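Local coordinates for RIM-binding protein, isoform F (PDB 4Z8A) that binds, through its third SH3 domain, a peptide derived from the Cacophony calcium channel and probably acts at presynaptic active zones, at residues A[11-17]-A[43-49]; A[35-39]-A[64-69]. Residue numbers count along the deposited sequence, not the author numbering.

Contact 1. Residues A[11-17]-A[43-49]; sequences PVKRMIA and EIILVYG
Residues 12-16 and 44-48 are extended strands paired antiparallel, their axes 4.6 Å apart at closest and their N-to-C directions 151° apart, the twist of a small SH3 barrel. V12 pairs with Y48, R14 with L46 and I16 with I44 as non-hydrogen-bonded pairs; K13-V47 and M15-I45 are the hydrogen-bonded ones. V47 N donates a hydrogen bond to K13 O (2.8 Å) and K13 N one to V47 O (3.0 Å); I45 N to M15 O (2.8 Å) and M15 N to I45 O (2.9 Å) repeat the pattern. Hydrogen bonds from G49 N to P11 O and from A17 N to E43 O, both 2.9 Å, close the ladder; glycine easily adopts the positive phi of G49 (71°). V47 (chi1 t) and M15 (m, t, p) bury most: the unbranched thioether chain reaches diagonally across the strands to the compact V47, M15 SD lying 3.9 Å from V47 CG2. On the opposite face I44 (m, t), beta-branched and suited to a strand, brings CG2 to 3.7 Å from R14 CB and CG1 to 4.2 Å from I16 CG1. Beyond the pair, strand 56-61 hydrogen-bonds to the other edge of 44-48, M15 and V47 both touch its Y57, and I16 bonds to A74 through its backbone.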
# COMPACT_ATOMS: atom_id res chain seq x y z
N PRO A 11 -7.64 8.08 -10.96
CA PRO A 11 -7.33 6.65 -10.88
C PRO A 11 -5.93 6.35 -10.34
O PRO A 11 -5.65 5.21 -9.99
CB PRO A 11 -7.46 6.19 -12.33
CG PRO A 11 -7.12 7.40 -13.13
CD PRO A 11 -7.68 8.56 -12.35
N VAL A 12 -5.08 7.37 -10.26
CA VAL A 12 -3.72 7.22 -9.77
C VAL A 12 -3.44 8.26 -8.67
O VAL A 12 -3.81 9.41 -8.83
CB VAL A 12 -2.70 7.37 -10.92
CG1 VAL A 12 -1.28 7.32 -10.40
CG2 VAL A 12 -2.93 6.26 -11.96
N LYS A 13 -2.84 7.84 -7.55
CA LYS A 13 -2.54 8.75 -6.44
C LYS A 13 -1.09 8.56 -6.06
O LYS A 13 -0.54 7.49 -6.30
CB LYS A 13 -3.44 8.48 -5.22
CG LYS A 13 -4.93 8.71 -5.44
CD LYS A 13 -5.29 10.19 -5.47
CE LYS A 13 -5.26 10.78 -4.07
NZ LYS A 13 -5.98 12.08 -4.04
N ARG A 14 -0.45 9.57 -5.47
CA ARG A 14 0.90 9.32 -4.99
C ARG A 14 0.85 9.28 -3.46
O ARG A 14 0.21 10.12 -2.81
CB ARG A 14 1.91 10.34 -5.54
CG ARG A 14 1.80 11.76 -5.09
CD ARG A 14 2.89 12.65 -5.79
NE ARG A 14 2.57 12.96 -7.19
CZ ARG A 14 2.25 14.17 -7.65
NH1 ARG A 14 2.20 15.22 -6.83
NH2 ARG A 14 1.98 14.35 -8.94
N MET A 15 1.50 8.27 -2.90
CA MET A 15 1.46 8.05 -1.47
C MET A 15 2.86 7.89 -0.88
O MET A 15 3.66 7.10 -1.37
CB MET A 15 0.62 6.82 -1.15
CG MET A 15 -0.84 6.97 -1.55
SD MET A 15 -1.93 5.75 -0.79
CE MET A 15 -2.01 6.40 0.89
N ILE A 16 3.12 8.64 0.17
CA ILE A 16 4.40 8.63 0.85
C ILE A 16 4.50 7.47 1.86
O ILE A 16 3.64 7.31 2.74
CB ILE A 16 4.62 9.95 1.63
CG1 ILE A 16 4.46 11.16 0.71
CG2 ILE A 16 5.98 9.97 2.29
CD1 ILE A 16 4.32 12.47 1.52
N ALA A 17 5.57 6.69 1.74
CA ALA A 17 5.86 5.64 2.72
C ALA A 17 6.38 6.26 3.99
O ALA A 17 7.34 7.01 3.96
CB ALA A 17 6.88 4.63 2.14
N GLU A 43 10.06 7.04 0.43
CA GLU A 43 9.82 6.76 -0.98
C GLU A 43 8.36 6.99 -1.30
O GLU A 43 7.51 6.83 -0.45
CB GLU A 43 10.19 5.32 -1.36
CG GLU A 43 11.66 5.03 -1.18
CD GLU A 43 12.06 3.74 -1.84
OE1 GLU A 43 11.81 2.68 -1.27
OE2 GLU A 43 12.62 3.80 -2.95
N ILE A 44 8.08 7.36 -2.54
CA ILE A 44 6.70 7.59 -2.94
C ILE A 44 6.21 6.51 -3.91
O ILE A 44 6.85 6.21 -4.91
CB ILE A 44 6.53 8.99 -3.57
CG1 ILE A 44 6.85 10.04 -2.50
CG2 ILE A 44 5.12 9.18 -4.08
CD1 ILE A 44 6.72 11.47 -2.99
N ILE A 45 5.06 5.94 -3.56
CA ILE A 45 4.43 4.86 -4.31
C ILE A 45 3.30 5.40 -5.15
O ILE A 45 2.46 6.13 -4.64
CB ILE A 45 3.84 3.78 -3.36
CG1 ILE A 45 4.82 3.45 -2.22
CG2 ILE A 45 3.36 2.55 -4.14
CD1 ILE A 45 6.12 2.86 -2.65
N LEU A 46 3.28 5.07 -6.44
CA LEU A 46 2.10 5.39 -7.26
C LEU A 46 1.06 4.31 -7.04
O LEU A 46 1.34 3.13 -7.28
CB LEU A 46 2.45 5.49 -8.75
CG LEU A 46 3.24 6.72 -9.18
CD1 LEU A 46 3.75 6.54 -10.60
CD2 LEU A 46 2.37 7.97 -9.08
N VAL A 47 -0.13 4.70 -6.60
CA VAL A 47 -1.18 3.75 -6.24
C VAL A 47 -2.32 3.81 -7.27
O VAL A 47 -2.80 4.88 -7.61
CB VAL A 47 -1.70 4.06 -4.82
CG1 VAL A 47 -3.00 3.37 -4.58
CG2 VAL A 47 -0.63 3.67 -3.79
N TYR A 48 -2.73 2.65 -7.77
CA TYR A 48 -3.74 2.56 -8.82
C TYR A 48 -5.07 2.05 -8.28
O TYR A 48 -5.14 0.94 -7.80
CB TYR A 48 -3.25 1.62 -9.93
CG TYR A 48 -1.95 2.12 -10.51
CD1 TYR A 48 -0.73 1.79 -9.94
CD2 TYR A 48 -1.95 2.97 -11.60
CE1 TYR A 48 0.44 2.30 -10.45
CE2 TYR A 48 -0.79 3.46 -12.11
CZ TYR A 48 0.39 3.14 -11.55
OH TYR A 48 1.52 3.67 -12.10
N GLY A 49 -6.12 2.86 -8.39
CA GLY A 49 -7.41 2.43 -7.90
C GLY A 49 -7.54 2.37 -6.39
O GLY A 49 -6.75 2.97 -5.66

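Contact 2. Residues A[35-39]-A[64-69]; sequences VELCF and VRGLVP
Here the chain, just out of helix 32-35, passes over strand 64-69 almost at right angles (88° between end-to-end directions), so the backbones bridge only once, at E36 and L67 (CA-CA 4.4 Å). L67 N donates to V35 O (2.8 Å) and L37 N to L67 O (2.9 Å); E36 CA, between them, comes 3.2 Å from L67 O. G66, fully extended at phi 178° and psi 174°, lets the chains close in: its CA is 3.5 Å from V35 O, and a CB there would crowd V35 O and L37 N. L37 is the most deeply covered residue. Its t, p rotamer sends the leucine fork along the strand, CD1 lying 3.6 Å from V64 CG1 (V64 chi1 t), while its CB is 3.7 Å from V68 CG1 (V68 chi1 m). The CA-to-CB bond of F39 points toward the strand, and with chi1 p its CE2 lies 3.9 Å from V68 CG1 and 4.0 Å from P69 CD, the proline meeting the ring edge. Looser packing joins V35 CG2 (chi1 m) to L67 CD1 (m, t) at 4.2 Å. E36 adopts m, t, which extends its carboxylate beyond the crossing: OE1 is hydrogen-bonded to Y21 OH and S27 OG, and OE2 to N29 ND2. V35 and L67 pack on a basic side chain of the bound peptide. An acidic RT-loop residue reading a basic ligand side chain, next to hydrophobic grooves lined largely by aromatics, marks the SH3 ligand-binding site; the salt bridge from E36 OE2 to a basic peptide side chain and P69 packing on an apolar one fit it.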
# COMPACT_ATOMS: atom_id res chain seq x y z
N VAL A 35 3.85 -11.33 -4.17
CA VAL A 35 2.89 -10.32 -4.61
C VAL A 35 3.02 -8.94 -3.98
O VAL A 35 2.39 -8.01 -4.47
CB VAL A 35 1.43 -10.82 -4.41
CG1 VAL A 35 1.21 -12.22 -5.07
CG2 VAL A 35 1.06 -10.84 -2.95
N GLU A 36 3.85 -8.80 -2.94
CA GLU A 36 4.00 -7.52 -2.22
C GLU A 36 5.28 -6.78 -2.61
O GLU A 36 6.28 -7.38 -3.01
CB GLU A 36 3.93 -7.74 -0.70
CG GLU A 36 2.59 -8.31 -0.27
CD GLU A 36 2.48 -8.59 1.23
OE1 GLU A 36 3.37 -8.16 1.98
OE2 GLU A 36 1.52 -9.27 1.61
N LEU A 37 5.22 -5.46 -2.51
CA LEU A 37 6.31 -4.58 -2.89
C LEU A 37 7.15 -4.18 -1.67
O LEU A 37 6.60 -3.95 -0.58
CB LEU A 37 5.71 -3.34 -3.58
CG LEU A 37 6.55 -2.32 -4.34
CD1 LEU A 37 7.32 -2.99 -5.44
CD2 LEU A 37 5.60 -1.28 -4.93
N CYS A 38 8.47 -4.17 -1.84
CA CYS A 38 9.39 -3.67 -0.81
C CYS A 38 9.59 -2.15 -0.95
O CYS A 38 9.67 -1.64 -2.05
CB CYS A 38 10.72 -4.41 -0.95
SG CYS A 38 11.90 -4.13 0.35
N PHE A 39 9.68 -1.43 0.18
CA PHE A 39 9.96 0.00 0.08
C PHE A 39 10.55 0.56 1.37
O PHE A 39 10.55 -0.12 2.40
CB PHE A 39 8.70 0.80 -0.30
CG PHE A 39 7.51 0.54 0.59
CD1 PHE A 39 7.33 1.25 1.76
CD2 PHE A 39 6.57 -0.43 0.25
CE1 PHE A 39 6.24 1.02 2.57
CE2 PHE A 39 5.49 -0.66 1.04
CZ PHE A 39 5.32 0.06 2.21
N VAL A 64 9.02 -1.61 -10.43
CA VAL A 64 8.42 -2.83 -9.87
C VAL A 64 6.99 -2.54 -9.40
O VAL A 64 6.74 -1.48 -8.83
CB VAL A 64 9.23 -3.35 -8.67
CG1 VAL A 64 8.75 -4.72 -8.26
CG2 VAL A 64 10.72 -3.38 -8.99
N ARG A 65 6.06 -3.46 -9.66
CA ARG A 65 4.67 -3.33 -9.23
C ARG A 65 4.30 -4.41 -8.22
O ARG A 65 4.78 -5.54 -8.32
CB ARG A 65 3.74 -3.38 -10.43
CG ARG A 65 3.97 -2.22 -11.36
CD ARG A 65 3.18 -2.31 -12.64
NE ARG A 65 3.71 -1.32 -13.58
CZ ARG A 65 3.25 -0.08 -13.71
NH1 ARG A 65 2.23 0.34 -12.96
NH2 ARG A 65 3.81 0.74 -14.58
N GLY A 66 3.48 -4.07 -7.24
CA GLY A 66 3.03 -5.06 -6.28
C GLY A 66 2.13 -4.44 -5.24
O GLY A 66 2.00 -3.22 -5.17
N LEU A 67 1.56 -5.29 -4.39
CA LEU A 67 0.66 -4.83 -3.35
C LEU A 67 1.44 -4.20 -2.20
O LEU A 67 2.50 -4.69 -1.80
CB LEU A 67 -0.20 -6.00 -2.85
CG LEU A 67 -1.13 -6.64 -3.88
CD1 LEU A 67 -1.82 -7.87 -3.29
CD2 LEU A 67 -2.17 -5.65 -4.40
N VAL A 68 0.89 -3.12 -1.66
CA VAL A 68 1.49 -2.41 -0.53
C VAL A 68 0.47 -2.22 0.60
O VAL A 68 -0.71 -1.94 0.35
CB VAL A 68 2.05 -1.04 -0.97
CG1 VAL A 68 3.10 -1.22 -2.05
CG2 VAL A 68 0.95 -0.16 -1.49
N PRO A 69 0.90 -2.42 1.85
CA PRO A 69 -0.02 -2.28 2.99
C PRO A 69 -0.39 -0.82 3.26
O PRO A 69 0.49 0.01 3.49
CB PRO A 69 0.79 -2.85 4.17
CG PRO A 69 2.20 -2.62 3.82
CD PRO A 69 2.28 -2.70 2.27

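Overall arrangement
From the N terminus, the chain lays down 11-17, runs through the RT loop with its two short helices, reaches 35-39, and turns into 43-49, where contact 1 closes a loop of 25 intervening residues. It continues through strand 56-61 to 64-69, and there contact 2 closes back on 35-39. The two loops therefore cross rather than nest: 35-39 lies inside the first, 43-49 inside the second. Contact 1 joins one edge strand of the antiparallel sheet to its neighbour; contact 2 ties the base of the RT loop to the other edge strand. Their centres are 11 Å apart, and F39 links them in the core, its CD1 3.4 Å from A17 CB and its CB 4.0 Å from I45 CD1.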